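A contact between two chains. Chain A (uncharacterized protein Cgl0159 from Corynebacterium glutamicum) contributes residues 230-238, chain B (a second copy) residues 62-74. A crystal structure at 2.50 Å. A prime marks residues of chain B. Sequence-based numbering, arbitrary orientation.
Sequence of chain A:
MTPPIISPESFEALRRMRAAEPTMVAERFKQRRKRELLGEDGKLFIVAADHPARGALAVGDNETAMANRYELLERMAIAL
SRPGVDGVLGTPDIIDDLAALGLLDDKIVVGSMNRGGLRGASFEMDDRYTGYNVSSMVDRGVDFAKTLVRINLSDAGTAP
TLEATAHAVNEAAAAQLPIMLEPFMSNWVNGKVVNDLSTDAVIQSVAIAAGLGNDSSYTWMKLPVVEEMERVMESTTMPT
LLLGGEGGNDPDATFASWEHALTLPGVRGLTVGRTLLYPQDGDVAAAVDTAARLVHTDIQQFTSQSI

Chain A, residues 230-238: ERVMESTTM
Chain B, residues 62-74: NETAMANRYELLE

The strongest polar link is the salt bridge between Arg231 and Glu63′, with Arg231 NH2 2.7 Å from Glu63′ OE1. Arg231 lies in a weakly bonded helical segment, and its CA-to-CB bond points sideways; an extended chain (chi1, chi2 and chi3 all t, chi4 -134°) carries the guanidinium across. Glu63′ points toward chain A with chi1 p and chi2 t. Length suits both residues, since the charges meet well away from either backbone.

The second anchor is a backbone hydrogen bond, from Arg69′ N to Glu234 O, at 2.8 Å with an angle of 136° at the hydrogen. Arg69′ opens a helix that runs on through Glu74′, and Asn68′ occupies the N-cap. Amides in the first turn of a helix lack partners within it, so a carbonyl from the other chain can satisfy one. The same oxygen receives a CA-H...O contact, Asn68′ CA lying 3.3 Å from Glu234 O. The register follows: the CA atoms of Ser235 and Arg69′ are 5.1 Å apart. Asn68′ has phi/psi of -88/103, and the helix then settles near -65/-38, with Leu73′ N bonded to Arg69′ O at 2.9 Å.

Chain A passes through Glu234 (-85/6) and Ser235 (-83/-33), becomes extended at Thr236 (-141/169), and bends again at Thr237 (-111/2). Ser235, chi1 m, points away from chain B, so its backbone makes the approach: Ser235 O is 3.1 Å from Arg69′ CB and lies over one face of the guanidinium. Arg69′ starts toward chain A, but chi1 t and chi2 p lead its end away.

Two waters bridge the chains. One donates to Met233 O at 2.7 Å and hydrogen-bonds Tyr70′ OH, also at 2.7 Å; the other donates to Ser235 O at 3.2 Å and Ala67′ O at 3.0 Å.

Tyr70′ (chi1 m, chi2 -82°) combines polar and apolar contact. Its CA-to-CB bond points sideways, yet the ring reaches chain A, with Met233 O near the ring plane at its edge, 3.7 Å from Tyr70′ CE2. Thr237, chi1 p, sets its methyl CG2 3.7 Å from Tyr70′ CE1 and 4.1 Å from Leu73′ CD1, while its OG1 is hydrogen-bonded elsewhere in the structure. Threonine thus serves both needs in a buried position. Leu73′ (chi1 m, chi2 t) points toward chain A and adds an apolar surface one helical turn beyond Arg69′. Together the stretches bury 452 Å², with Tyr70′, Glu234 and Thr237 covered most.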

# COMPACT_ATOMS: atom_id res chain seq x y z
N GLU A 230 -1.15 37.11 19.14
CA GLU A 230 -0.24 37.94 18.37
C GLU A 230 1.10 37.27 18.51
O GLU A 230 2.05 37.48 17.76
CB GLU A 230 -0.36 39.28 19.01
CG GLU A 230 0.50 40.47 18.65
CD GLU A 230 0.15 41.53 19.65
OE1 GLU A 230 -1.07 41.75 19.90
OE2 GLU A 230 1.08 42.10 20.24
N ARG A 231 1.02 36.29 19.40
CA ARG A 231 2.11 35.44 19.75
C ARG A 231 1.94 34.17 18.92
O ARG A 231 2.93 33.53 18.56
CB ARG A 231 2.01 35.16 21.22
CG ARG A 231 3.15 34.38 21.76
CD ARG A 231 3.01 34.19 23.25
NE ARG A 231 3.66 32.97 23.69
CZ ARG A 231 3.11 32.09 24.52
NH1 ARG A 231 1.90 32.32 25.01
NH2 ARG A 231 3.75 30.99 24.85
N VAL A 232 0.70 33.81 18.63
CA VAL A 232 0.43 32.64 17.81
C VAL A 232 0.82 33.04 16.40
O VAL A 232 1.38 32.24 15.65
CB VAL A 232 -1.07 32.27 17.83
CG1 VAL A 232 -1.34 31.19 16.80
CG2 VAL A 232 -1.48 31.80 19.21
N MSE A 233 0.53 34.29 16.04
CA MSE A 233 0.85 34.78 14.71
C MSE A 233 2.34 34.95 14.46
O MSE A 233 2.76 35.14 13.32
CB MSE A 233 0.13 36.11 14.44
CG MSE A 233 -1.38 35.96 14.23
SE MSE A 233 -1.85 34.52 13.01
CE MSE A 233 -2.73 33.37 14.29
N GLU A 234 3.14 34.88 15.51
CA GLU A 234 4.58 34.99 15.36
C GLU A 234 5.10 33.60 15.01
O GLU A 234 6.31 33.37 14.93
CB GLU A 234 5.23 35.50 16.65
CG GLU A 234 4.73 36.88 17.07
CD GLU A 234 5.38 37.39 18.36
OE1 GLU A 234 5.42 36.63 19.35
OE2 GLU A 234 5.83 38.56 18.37
N SER A 235 4.17 32.67 14.81
CA SER A 235 4.49 31.28 14.47
C SER A 235 4.77 31.07 12.99
O SER A 235 5.57 30.21 12.63
CB SER A 235 3.36 30.34 14.89
OG SER A 235 3.30 30.21 16.30
N THR A 236 4.10 31.83 12.14
CA THR A 236 4.30 31.72 10.70
C THR A 236 4.29 33.04 9.97
O THR A 236 3.92 34.08 10.51
CB THR A 236 3.23 30.85 10.00
OG1 THR A 236 1.94 31.15 10.53
CG2 THR A 236 3.56 29.38 10.16
N THR A 237 4.70 32.96 8.72
CA THR A 237 4.77 34.09 7.82
C THR A 237 3.69 33.86 6.77
O THR A 237 3.53 34.65 5.84
CB THR A 237 6.13 34.15 7.13
OG1 THR A 237 6.40 32.88 6.52
CG2 THR A 237 7.23 34.46 8.13
N MSE A 238 2.96 32.77 6.94
CA MSE A 238 1.92 32.39 5.99
C MSE A 238 0.58 33.06 6.15
O MSE A 238 0.16 33.39 7.26
CB MSE A 238 1.74 30.87 6.02
CG MSE A 238 3.01 30.14 5.69
SE MSE A 238 2.87 28.25 5.98
CE MSE A 238 4.21 27.68 4.70
N ASN B 62 11.53 25.31 26.55
CA ASN B 62 10.57 24.50 25.81
C ASN B 62 9.81 25.29 24.75
O ASN B 62 10.22 25.37 23.60
CB ASN B 62 9.55 23.85 26.75
CG ASN B 62 10.08 22.60 27.41
OD1 ASN B 62 10.58 21.69 26.75
ND2 ASN B 62 9.96 22.54 28.74
N GLU B 63 8.68 25.86 25.17
CA GLU B 63 7.82 26.64 24.28
C GLU B 63 8.60 27.57 23.38
O GLU B 63 8.86 27.24 22.23
CB GLU B 63 6.78 27.43 25.10
CG GLU B 63 7.34 28.20 26.29
CD GLU B 63 6.26 28.97 27.04
OE1 GLU B 63 5.66 29.90 26.45
OE2 GLU B 63 5.99 28.63 28.21
N THR B 64 8.97 28.74 23.90
CA THR B 64 9.73 29.70 23.10
C THR B 64 10.92 29.00 22.45
O THR B 64 11.08 27.78 22.57
CB THR B 64 10.21 30.85 23.99
N ALA B 65 11.77 29.77 21.78
CA ALA B 65 12.92 29.21 21.10
C ALA B 65 12.37 28.40 19.93
O ALA B 65 11.83 27.32 20.12
CB ALA B 65 13.72 28.31 22.04
N MSE B 66 12.51 28.95 18.73
CA MSE B 66 12.05 28.31 17.51
C MSE B 66 10.54 28.48 17.32
O MSE B 66 10.04 28.42 16.19
CB MSE B 66 12.44 26.83 17.50
CG MSE B 66 13.92 26.62 17.80
SE MSE B 66 14.70 25.00 17.09
CE MSE B 66 15.38 25.70 15.43
N ALA B 67 9.81 28.70 18.41
CA ALA B 67 8.37 28.89 18.33
C ALA B 67 8.08 30.16 17.52
O ALA B 67 7.13 30.21 16.74
CB ALA B 67 7.76 29.01 19.72
N ASN B 68 8.92 31.17 17.71
CA ASN B 68 8.77 32.43 16.98
C ASN B 68 9.52 32.31 15.66
O ASN B 68 10.75 32.39 15.62
CB ASN B 68 9.33 33.59 17.82
CG ASN B 68 9.14 34.93 17.15
OD1 ASN B 68 8.96 35.95 17.82
ND2 ASN B 68 9.19 34.96 15.82
N ARG B 69 8.78 32.11 14.58
CA ARG B 69 9.37 31.95 13.26
C ARG B 69 10.12 33.18 12.77
O ARG B 69 11.12 33.06 12.06
CB ARG B 69 8.29 31.54 12.25
CG ARG B 69 8.80 31.31 10.84
CD ARG B 69 9.85 30.20 10.76
NE ARG B 69 9.28 28.89 10.41
CZ ARG B 69 9.01 27.93 11.29
NH1 ARG B 69 9.26 28.10 12.58
NH2 ARG B 69 8.49 26.78 10.87
N TYR B 70 9.66 34.37 13.14
CA TYR B 70 10.33 35.59 12.71
C TYR B 70 11.72 35.70 13.32
O TYR B 70 12.66 36.11 12.65
CB TYR B 70 9.48 36.82 13.07
CG TYR B 70 8.24 36.93 12.21
CD1 TYR B 70 8.30 37.50 10.93
CD2 TYR B 70 7.02 36.42 12.65
CE1 TYR B 70 7.18 37.55 10.11
CE2 TYR B 70 5.89 36.47 11.84
CZ TYR B 70 5.97 37.03 10.57
OH TYR B 70 4.86 37.06 9.77
N GLU B 71 11.85 35.32 14.59
CA GLU B 71 13.16 35.37 15.24
C GLU B 71 14.03 34.26 14.69
O GLU B 71 15.24 34.42 14.55
CB GLU B 71 13.04 35.21 16.75
CG GLU B 71 12.12 36.21 17.43
CD GLU B 71 12.30 36.22 18.93
OE1 GLU B 71 12.68 35.18 19.51
OE2 GLU B 71 12.05 37.28 19.55
N LEU B 72 13.42 33.12 14.39
CA LEU B 72 14.16 31.98 13.86
C LEU B 72 14.82 32.44 12.56
O LEU B 72 16.01 32.20 12.34
CB LEU B 72 13.22 30.81 13.58
CG LEU B 72 13.82 29.40 13.55
CD1 LEU B 72 12.85 28.46 12.83
CD2 LEU B 72 15.16 29.38 12.83
N LEU B 73 14.04 33.10 11.71
CA LEU B 73 14.55 33.59 10.43
C LEU B 73 15.66 34.63 10.63
O LEU B 73 16.64 34.63 9.90
CB LEU B 73 13.41 34.17 9.60
CG LEU B 73 12.39 33.16 9.06
CD1 LEU B 73 11.24 33.88 8.37
CD2 LEU B 73 13.08 32.20 8.09
N GLU B 74 15.50 35.51 11.62
CA GLU B 74 16.51 36.53 11.89
C GLU B 74 17.81 35.86 12.30
O GLU B 74 18.87 36.16 11.77
CB GLU B 74 16.05 37.46 13.02
CG GLU B 74 15.93 38.93 12.63
CD GLU B 74 17.21 39.50 12.04
OE1 GLU B 74 18.24 39.52 12.74
OE2 GLU B 74 17.17 39.95 10.88
O HOH W 1 2.61 36.82 11.22
O HOH W 2 7.24 28.26 14.50